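Local structure of serine acetyltransferase (Entamoeba histolytica, 3Q1X) at residues R101-K104 with T105-I108; L12-M15 with Y16-D19. The protein probably catalyses transfer of an acetyl group to the hydroxyl of L-serine, which is bound in this structure, a step in cysteine biosynthesis. All coordinates share one frame; numbering follows the deposited sequence.

Contact 1 of 2, residues R101-K104 with T105-I108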
# COMPACT_ATOMS: atom_id res chain seq x y z
N ARG A 101 -14.61 -23.91 2.55
CA ARG A 101 -15.82 -23.85 1.73
C ARG A 101 -16.18 -22.41 1.36
O ARG A 101 -16.48 -22.11 0.20
CB ARG A 101 -16.98 -24.56 2.45
CG ARG A 101 -16.78 -26.07 2.55
CD ARG A 101 -17.96 -26.82 3.18
NE ARG A 101 -18.05 -26.66 4.63
CZ ARG A 101 -17.60 -27.53 5.54
NH1 ARG A 101 -17.02 -28.67 5.17
NH2 ARG A 101 -17.75 -27.27 6.82
N THR A 102 -16.10 -21.50 2.33
CA THR A 102 -16.43 -20.11 2.07
C THR A 102 -15.45 -19.48 1.09
O THR A 102 -15.84 -18.71 0.21
CB THR A 102 -16.47 -19.28 3.36
OG1 THR A 102 -17.39 -19.87 4.28
CG2 THR A 102 -16.91 -17.85 3.06
N LEU A 103 -14.16 -19.80 1.25
CA LEU A 103 -13.13 -19.23 0.38
C LEU A 103 -13.33 -19.67 -1.07
O LEU A 103 -13.05 -18.91 -2.00
CB LEU A 103 -11.73 -19.60 0.87
CG LEU A 103 -11.21 -18.81 2.07
CD1 LEU A 103 -9.87 -19.38 2.52
CD2 LEU A 103 -11.06 -17.32 1.76
N LYS A 104 -13.85 -20.88 -1.27
CA LYS A 104 -14.20 -21.33 -2.62
C LYS A 104 -15.26 -20.43 -3.23
O LYS A 104 -15.14 -20.04 -4.40
CB LYS A 104 -14.66 -22.80 -2.61
CG LYS A 104 -13.51 -23.78 -2.50
CD LYS A 104 -14.03 -25.21 -2.43
CE LYS A 104 -14.45 -25.72 -3.79
NZ LYS A 104 -15.15 -27.04 -3.70
N THR A 105 -16.29 -20.09 -2.45
CA THR A 105 -17.35 -19.19 -2.93
C THR A 105 -16.82 -17.79 -3.23
O THR A 105 -17.23 -17.17 -4.22
CB THR A 105 -18.57 -19.09 -1.96
OG1 THR A 105 -18.22 -18.33 -0.80
CG2 THR A 105 -19.09 -20.48 -1.55
N ASP A 106 -15.92 -17.29 -2.40
CA ASP A 106 -15.26 -16.00 -2.67
C ASP A 106 -14.53 -16.01 -4.02
O ASP A 106 -14.54 -15.02 -4.76
CB ASP A 106 -14.28 -15.64 -1.54
CG ASP A 106 -14.95 -15.58 -0.18
OD1 ASP A 106 -16.12 -15.15 -0.08
OD2 ASP A 106 -14.30 -15.98 0.81
N LEU A 107 -13.88 -17.13 -4.34
CA LEU A 107 -13.20 -17.27 -5.63
C LEU A 107 -14.18 -17.26 -6.79
O LEU A 107 -13.96 -16.55 -7.78
CB LEU A 107 -12.36 -18.54 -5.66
CG LEU A 107 -11.09 -18.55 -4.84
CD1 LEU A 107 -10.61 -19.97 -4.73
CD2 LEU A 107 -9.99 -17.67 -5.46
N ILE A 108 -15.26 -18.02 -6.66
CA ILE A 108 -16.35 -18.01 -7.64
C ILE A 108 -16.85 -16.59 -7.89
O ILE A 108 -16.99 -16.17 -9.05
CB ILE A 108 -17.51 -18.92 -7.18
CG1 ILE A 108 -17.03 -20.37 -7.16
CG2 ILE A 108 -18.72 -18.75 -8.10
CD1 ILE A 108 -17.91 -21.33 -6.38

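Contact 2 of 2, residues L12-M15 with Y16-D19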
# COMPACT_ATOMS: atom_id res chain seq x y z
N LEU A 12 -9.57 -31.41 5.60
CA LEU A 12 -9.12 -30.47 4.56
C LEU A 12 -8.51 -31.20 3.36
O LEU A 12 -8.72 -30.80 2.20
CB LEU A 12 -8.12 -29.47 5.16
CG LEU A 12 -8.65 -28.39 6.11
CD1 LEU A 12 -7.48 -27.64 6.76
CD2 LEU A 12 -9.59 -27.41 5.42
N TYR A 13 -7.76 -32.26 3.62
CA TYR A 13 -7.17 -33.05 2.53
C TYR A 13 -8.23 -33.75 1.67
O TYR A 13 -8.13 -33.75 0.44
CB TYR A 13 -6.15 -34.06 3.08
CG TYR A 13 -5.49 -34.87 1.99
CD1 TYR A 13 -4.56 -34.29 1.12
CD2 TYR A 13 -5.79 -36.23 1.83
CE1 TYR A 13 -3.95 -35.04 0.12
CE2 TYR A 13 -5.19 -36.98 0.83
CZ TYR A 13 -4.27 -36.38 -0.02
OH TYR A 13 -3.67 -37.13 -1.00
N GLU A 14 -9.22 -34.34 2.33
CA GLU A 14 -10.34 -35.00 1.65
C GLU A 14 -11.16 -34.02 0.83
O GLU A 14 -11.63 -34.35 -0.27
CB GLU A 14 -11.23 -35.73 2.67
CG GLU A 14 -10.65 -37.05 3.18
CD GLU A 14 -10.50 -38.11 2.09
OE1 GLU A 14 -11.50 -38.44 1.42
OE2 GLU A 14 -9.37 -38.61 1.90
N MET A 15 -11.34 -32.81 1.36
CA MET A 15 -12.00 -31.73 0.63
C MET A 15 -11.20 -31.36 -0.61
O MET A 15 -11.76 -31.21 -1.70
CB MET A 15 -12.19 -30.51 1.52
CG MET A 15 -13.26 -30.70 2.59
SD MET A 15 -13.08 -29.53 3.93
CE MET A 15 -14.04 -28.16 3.32
N TYR A 16 -9.88 -31.22 -0.45
CA TYR A 16 -8.97 -30.96 -1.56
C TYR A 16 -9.13 -32.02 -2.66
O TYR A 16 -9.28 -31.67 -3.83
CB TYR A 16 -7.52 -30.88 -1.05
CG TYR A 16 -6.44 -31.11 -2.09
CD1 TYR A 16 -5.99 -30.07 -2.91
CD2 TYR A 16 -5.84 -32.36 -2.23
CE1 TYR A 16 -4.98 -30.29 -3.86
CE2 TYR A 16 -4.83 -32.59 -3.17
CZ TYR A 16 -4.41 -31.55 -3.98
OH TYR A 16 -3.41 -31.78 -4.90
N LEU A 17 -9.15 -33.29 -2.28
CA LEU A 17 -9.34 -34.39 -3.23
C LEU A 17 -10.67 -34.32 -4.01
O LEU A 17 -10.75 -34.77 -5.16
CB LEU A 17 -9.22 -35.74 -2.52
CG LEU A 17 -7.84 -36.25 -2.14
CD1 LEU A 17 -8.00 -37.56 -1.38
CD2 LEU A 17 -6.93 -36.43 -3.36
N GLN A 18 -11.69 -33.74 -3.38
CA GLN A 18 -13.04 -33.70 -3.93
C GLN A 18 -13.36 -32.37 -4.60
O GLN A 18 -14.43 -32.21 -5.19
CB GLN A 18 -14.07 -34.02 -2.84
CG GLN A 18 -13.98 -35.44 -2.29
CD GLN A 18 -14.70 -35.60 -0.96
OE1 GLN A 18 -15.78 -35.05 -0.75
NE2 GLN A 18 -14.10 -36.37 -0.05
N ASP A 19 -12.44 -31.41 -4.51
CA ASP A 19 -12.60 -30.13 -5.19
C ASP A 19 -12.67 -30.31 -6.70
O ASP A 19 -12.00 -31.16 -7.27
CB ASP A 19 -11.45 -29.17 -4.86
CG ASP A 19 -11.57 -28.53 -3.48
OD1 ASP A 19 -12.68 -28.50 -2.90
OD2 ASP A 19 -10.53 -28.05 -2.98

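Contact 1 of 2, residues R101-K104 with T105-I108
T105 bends its hydroxyl back onto the carbonyl of T102, a threonine hydroxyl to i-3 carbonyl bond within a helix. The helix is 82-113, a long one in the helical part of the chain that precedes the left-handed beta-helix. OG1 of T105 donates to T102 O at 2.6 Å. It lies in the carbonyl plane, on a lone pair, with a C=O...O angle of 131°. The torsion explains the reach: OG1 stands between the backbone N and the carbonyl carbon (chi1 72°), which turns it back toward the preceding turn. T102 O also takes the regular helix bond from D106 N, at 3.0 Å. Two donors therefore grip one carbonyl oxygen. I108 N binds K104 O in the same helical pattern, also at 3.0 Å.

D106 folds its carboxylate over the same turn. D106 OD2 comes 3.6 Å from L103 CD2, with T102 CG2 a little farther off, so methyl groups border it. OD2 also lies near T102 O, and the two acceptors do not bond. R137 of helix 128-144 forms a salt bridge to OD2, which probably offsets this closeness. The backbone N of F176 binds OD1, and that of H175 binds T105 OG1. The helix is thus tied to the chain just before strand 177-178 of the beta-helix. L103 and L107 both pack on F130 of helix 128-144. K104 NZ forms salt bridges with E20 and D19, and K104 makes a cation-pi contact with F23. At the backbone end of the same residue, I108 CG1 lies 3.4 Å from K104 O.

Contact 2 of 2, residues L12-M15 with Y16-D19
Y16 N and L17 N bind L12 O and Y13 O, each at 2.9 Å, in the i to i+4 pattern of an alpha helix. The bonding weakens from the next residue, Q18. M15 O is approached by both Q18 N and D19 N, and both bonds are weak, as is the one from Q18 N to E14 O.

Y13 carries much of the side-chain contact. Its CG lies opposite the backbone N (chi1 -179°). Y16, three residues on, has a similar first torsion, so the two rings leave the same side of the helix. Their planes are 29° apart, but the rings are slid past each other, with centroids 5.9 Å apart, and they barely overlap. The touch is marginal: Y13 CE1 meets Y16 CD2 at 4.0 Å. L17 packs more closely. Its CG sits over one face of the Y13 ring, offset toward the rim, and L17 CD1 reaches Y13 CE2 at 3.6 Å. L17 CD1 also lies 3.7 Å from E14 OE2. The E14 chain is bent at its second torsion. This carries E14 OE1 to 3.6 Å from Q18 NE2, a loose polar approach, with carboxylate and amide planes 64° apart.

Outside the helix, Y16 OH is hydrogen-bonded to D48, and its ring meets H24 edge-to-face. D19 brings its carboxylate close to M15 O, another acceptor; salt bridges to K100 and K104 hold that carboxylate and probably make the closeness tolerable. M15 leans on P97, K100 and R101. L12, M15 and D19 thus meet helix 82-113. The whole arrangement is the C-terminal part of helix 2-18, with the i to i+3 and i to i+4 side-chain packing of an alpha helix.

In the fold
Both contacts are local, each within one helix or at its end, in the N-terminal helical part of the chain. Their centres are about 14 Å apart. Contact 1 lies within helix 82-113, its centre about 11 Å from the centre of the chain, and is partly buried. Contact 2 closes helix 2-18 at the surface, its centre about 21 Å out. In contact 1, T105 and D106 bind the beta-helix backbone while L103 and L107 pack inward; contact 2 relies more on ring and aliphatic packing, with weak backbone bonds at its end. They meet directly. K104 NZ forms a salt bridge with D19 OD1 at 3.0 Å, and R101 CG packs on M15 CE at 3.5 Å, joining the two helices.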